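PDB 3CTK: rRNA N-glycosidase, which is a plant ribosome-inactivating protein, here a single chain that combines a mixed beta sheet with many helices and a small antiparallel hairpin. Local coordinates for residues P30-P35 and P210-I215; L219-I222 and P228-V231. All blocks are in the same frame, centred on the assembly; numbering follows the deposited sequence.

Interaction 1. Residues P30-P35 and P210-I215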
# COMPACT_ATOMS: atom_id res chain seq x y z
N PRO A 30 -18.47 9.19 -2.22
CA PRO A 30 -18.63 7.79 -2.62
C PRO A 30 -19.22 7.64 -4.02
O PRO A 30 -20.00 8.49 -4.46
CB PRO A 30 -19.57 7.23 -1.55
CG PRO A 30 -19.30 8.09 -0.36
CD PRO A 30 -19.20 9.46 -0.97
N VAL A 31 -18.85 6.57 -4.70
CA VAL A 31 -19.38 6.29 -6.03
C VAL A 31 -19.75 4.81 -6.04
O VAL A 31 -18.97 3.96 -5.59
CB VAL A 31 -18.35 6.60 -7.15
CG1 VAL A 31 -17.18 5.63 -7.08
CG2 VAL A 31 -19.02 6.52 -8.51
N CYS A 32 -20.95 4.51 -6.52
CA CYS A 32 -21.46 3.14 -6.55
C CYS A 32 -21.30 2.47 -5.18
O CYS A 32 -20.91 1.30 -5.08
CB CYS A 32 -20.75 2.33 -7.64
SG CYS A 32 -20.95 2.97 -9.35
N GLN A 33 -21.60 3.23 -4.13
CA GLN A 33 -21.53 2.74 -2.75
C GLN A 33 -20.14 2.30 -2.30
O GLN A 33 -20.02 1.45 -1.41
CB GLN A 33 -22.52 1.59 -2.56
CG GLN A 33 -23.97 1.99 -2.73
CD GLN A 33 -24.91 0.81 -2.63
OE1 GLN A 33 -24.92 -0.07 -3.49
NE2 GLN A 33 -25.71 0.79 -1.58
N LEU A 34 -19.11 2.88 -2.90
CA LEU A 34 -17.72 2.55 -2.57
C LEU A 34 -16.96 3.83 -2.17
O LEU A 34 -17.24 4.91 -2.69
CB LEU A 34 -17.02 1.91 -3.76
CG LEU A 34 -17.49 0.52 -4.20
CD1 LEU A 34 -16.88 0.18 -5.55
CD2 LEU A 34 -17.09 -0.51 -3.16
N PRO A 35 -16.00 3.71 -1.24
CA PRO A 35 -15.20 4.84 -0.78
C PRO A 35 -14.31 5.33 -1.93
O PRO A 35 -13.98 4.56 -2.84
CB PRO A 35 -14.37 4.25 0.36
CG PRO A 35 -15.18 3.05 0.79
CD PRO A 35 -15.63 2.49 -0.52
N PRO A 210 -24.02 7.24 -12.73
CA PRO A 210 -24.70 6.73 -11.53
C PRO A 210 -25.50 5.43 -11.63
O PRO A 210 -25.89 4.88 -10.60
CB PRO A 210 -25.58 7.90 -11.10
CG PRO A 210 -25.55 8.90 -12.30
CD PRO A 210 -24.88 8.20 -13.44
N GLN A 211 -25.78 4.93 -12.83
CA GLN A 211 -26.55 3.69 -12.91
C GLN A 211 -25.80 2.53 -12.27
O GLN A 211 -26.40 1.58 -11.78
CB GLN A 211 -26.93 3.36 -14.35
CG GLN A 211 -28.06 4.24 -14.89
CD GLN A 211 -29.18 4.48 -13.87
OE1 GLN A 211 -29.75 3.54 -13.32
NE2 GLN A 211 -29.49 5.75 -13.63
N CYS A 212 -24.47 2.63 -12.27
CA CYS A 212 -23.61 1.63 -11.65
C CYS A 212 -23.89 0.19 -12.01
O CYS A 212 -23.99 -0.68 -11.14
CB CYS A 212 -23.65 1.79 -10.13
SG CYS A 212 -22.94 3.37 -9.54
N THR A 213 -24.04 -0.08 -13.30
CA THR A 213 -24.26 -1.44 -13.76
C THR A 213 -23.24 -1.74 -14.85
O THR A 213 -22.20 -2.36 -14.59
CB THR A 213 -25.69 -1.65 -14.31
OG1 THR A 213 -25.96 -0.68 -15.32
CG2 THR A 213 -26.71 -1.52 -13.20
N THR A 214 -23.51 -1.26 -16.05
CA THR A 214 -22.63 -1.50 -17.19
C THR A 214 -21.28 -0.78 -17.17
O THR A 214 -21.20 0.41 -16.85
CB THR A 214 -23.35 -1.14 -18.50
OG1 THR A 214 -24.55 -1.90 -18.61
CG2 THR A 214 -22.46 -1.45 -19.71
N ILE A 215 -20.23 -1.52 -17.51
CA ILE A 215 -18.87 -0.99 -17.59
C ILE A 215 -18.44 -1.19 -19.04
O ILE A 215 -18.24 -2.33 -19.49
CB ILE A 215 -17.88 -1.77 -16.68
CG1 ILE A 215 -18.16 -1.44 -15.20
CG2 ILE A 215 -16.44 -1.40 -17.04
CD1 ILE A 215 -17.26 -2.19 -14.22
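A disulfide between Cys32 and Cys212 joins a surface loop near the start of the chain to the segment that leads into the C-terminal hairpin, 180 positions further along the sequence. The two SG atoms of Cys32 and Cys212 lie 2.0 Å apart, and the bridge turns about the S-S bond by -88°, close to the 90° twist of a relaxed disulfide. Both sulfurs swing back to the side of their own backbone N (chi1 -60° and -66°), a like turn at each end of the bridge, and the CA atoms of Cys32 and Cys212 end up 5.7 Å apart. The sulfur link is the whole of the contact between 30-35 and 210-215. Cys32 stands at the second position of a type I' turn from Val31 to Leu34, closed by paired backbone bonds, Leu34 N to Val31 O at 2.9 Å and Val31 N to Leu34 O at 3.1 Å. Both cysteines have positive phi, Cys32 as this turn requires. Helix 198-208 packs against the bridge through Ile205 and Ser208, which touch Cys32, while Pro35 bonds through its backbone to Leu244, and Thr213 and Ile215 to Val234 and Asn232 at the hairpin's foot.

Interaction 2. Residues L219-I222 and P228-V231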
# COMPACT_ATOMS: atom_id res chain seq x y z
N LEU A 219 -13.29 -4.03 -18.70
CA LEU A 219 -11.97 -4.13 -18.07
C LEU A 219 -11.42 -5.51 -18.41
O LEU A 219 -12.11 -6.51 -18.22
CB LEU A 219 -12.09 -3.99 -16.56
CG LEU A 219 -12.44 -2.61 -16.01
CD1 LEU A 219 -12.95 -2.75 -14.58
CD2 LEU A 219 -11.21 -1.70 -16.06
N GLN A 220 -10.20 -5.55 -18.91
CA GLN A 220 -9.56 -6.82 -19.27
C GLN A 220 -8.65 -7.20 -18.12
O GLN A 220 -7.48 -6.81 -18.08
CB GLN A 220 -8.76 -6.65 -20.56
CG GLN A 220 -9.50 -5.89 -21.65
CD GLN A 220 -10.73 -6.63 -22.15
OE1 GLN A 220 -11.68 -6.02 -22.64
NE2 GLN A 220 -10.71 -7.95 -22.05
N LEU A 221 -9.18 -7.98 -17.17
CA LEU A 221 -8.42 -8.39 -16.00
C LEU A 221 -7.97 -9.85 -16.04
O LEU A 221 -8.14 -10.53 -17.06
CB LEU A 221 -9.26 -8.12 -14.74
CG LEU A 221 -9.72 -6.65 -14.65
CD1 LEU A 221 -10.57 -6.43 -13.40
CD2 LEU A 221 -8.50 -5.74 -14.63
N ILE A 222 -7.38 -10.32 -14.94
CA ILE A 222 -6.86 -11.68 -14.85
C ILE A 222 -7.32 -12.40 -13.58
O ILE A 222 -7.35 -11.82 -12.50
CB ILE A 222 -5.31 -11.65 -14.88
CG1 ILE A 222 -4.84 -10.97 -16.17
CG2 ILE A 222 -4.76 -13.07 -14.78
CD1 ILE A 222 -3.36 -10.68 -16.22
N PRO A 228 -8.07 -15.19 -18.54
CA PRO A 228 -8.72 -13.90 -18.83
C PRO A 228 -9.99 -13.72 -18.00
O PRO A 228 -10.78 -14.65 -17.86
CB PRO A 228 -9.02 -14.00 -20.32
CG PRO A 228 -7.92 -14.86 -20.83
CD PRO A 228 -7.85 -15.95 -19.78
N TRP A 229 -10.16 -12.53 -17.45
CA TRP A 229 -11.34 -12.21 -16.65
C TRP A 229 -11.87 -10.87 -17.16
O TRP A 229 -11.39 -9.81 -16.77
CB TRP A 229 -10.97 -12.12 -15.16
CG TRP A 229 -12.11 -11.73 -14.25
CD1 TRP A 229 -13.41 -12.12 -14.36
CD2 TRP A 229 -12.02 -10.92 -13.07
NE1 TRP A 229 -14.15 -11.60 -13.32
CE2 TRP A 229 -13.32 -10.86 -12.51
CE3 TRP A 229 -10.98 -10.24 -12.43
CZ2 TRP A 229 -13.60 -10.14 -11.34
CZ3 TRP A 229 -11.26 -9.53 -11.26
CH2 TRP A 229 -12.56 -9.49 -10.73
N VAL A 230 -12.86 -10.94 -18.05
CA VAL A 230 -13.45 -9.74 -18.64
C VAL A 230 -14.61 -9.21 -17.80
O VAL A 230 -15.62 -9.89 -17.60
CB VAL A 230 -13.94 -10.01 -20.07
CG1 VAL A 230 -14.60 -8.77 -20.65
CG2 VAL A 230 -12.76 -10.43 -20.94
N VAL A 231 -14.44 -7.99 -17.30
CA VAL A 231 -15.44 -7.36 -16.45
C VAL A 231 -16.22 -6.26 -17.16
O VAL A 231 -15.64 -5.27 -17.60
CB VAL A 231 -14.76 -6.76 -15.20
CG1 VAL A 231 -15.76 -5.98 -14.36
CG2 VAL A 231 -14.12 -7.87 -14.38
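Strands 219-222 and 228-231 run antiparallel at 146° as the two arms of a beta hairpin, in register from Leu219-Val231 to Ile222-Pro228. Leu219 and Val231 exchange two backbone bonds, N to O at 2.9 Å each way, both with the donor in the carbonyl plane. The Leu221-Trp229 pair also exchanges two, but less regularly: Trp229 N stands 52° out of the carbonyl plane of Leu221, and the bond from Leu221 N to Trp229 O is bent to 142° at the hydrogen. Between these pairs, Val230 CA offers its hydrogen to Leu219 O at 3.5 Å.

Leu219, Leu221, Trp229 and Val231 send their side chains to one face of the ribbon. Leu221 and Trp229 lie side by side, with Leu221 CB 3.6 Å from Trp229 CE3; Leu221 CD1 also lies near the benzo part of the indole. With CG of Trp229 turned away from its own backbone N, the indole comes to lie under Val231, whose CG2 rests 3.6 Å above the plane, over the centre of one face. The same CG2 meets Leu221 CD1, so the three side chains form a compact apolar cluster. On the other face, the Gln220 chain bends at its second torsion and brings NE2 to 3.4 Å from Val230 CG2, a van der Waals contact between amide nitrogen and methyl on the solvent side.

Ile237 of helix 234-237 packs on Leu221, Trp229 and Val231. Asn193 of helix 189-196 touches Leu221 and Ile222, and Lys190 of that helix makes a cation-pi contact with Trp229.

Interactions 1 and 2 follow one another along the chain and share strand 214-222: interaction 1 reaches its start and interaction 2 its end, with centres about 18 Å apart. They meet where Ile215 CG2 packs against Val231 O at 4.0 Å. Interaction 1 is a surface contact between segments distant in sequence, carried by one covalent bond and burying 113 Å². Interaction 2 is local, joins neighbouring strands through backbone bonds and an apolar side-chain cluster, and buries 383 Å², with one face largely buried against helices 234-237 and 189-196 and the other exposed. The disulfide thus ties the foot of the hairpin to the loop after helix 14-25, whereas the hairpin holds its own two arms together.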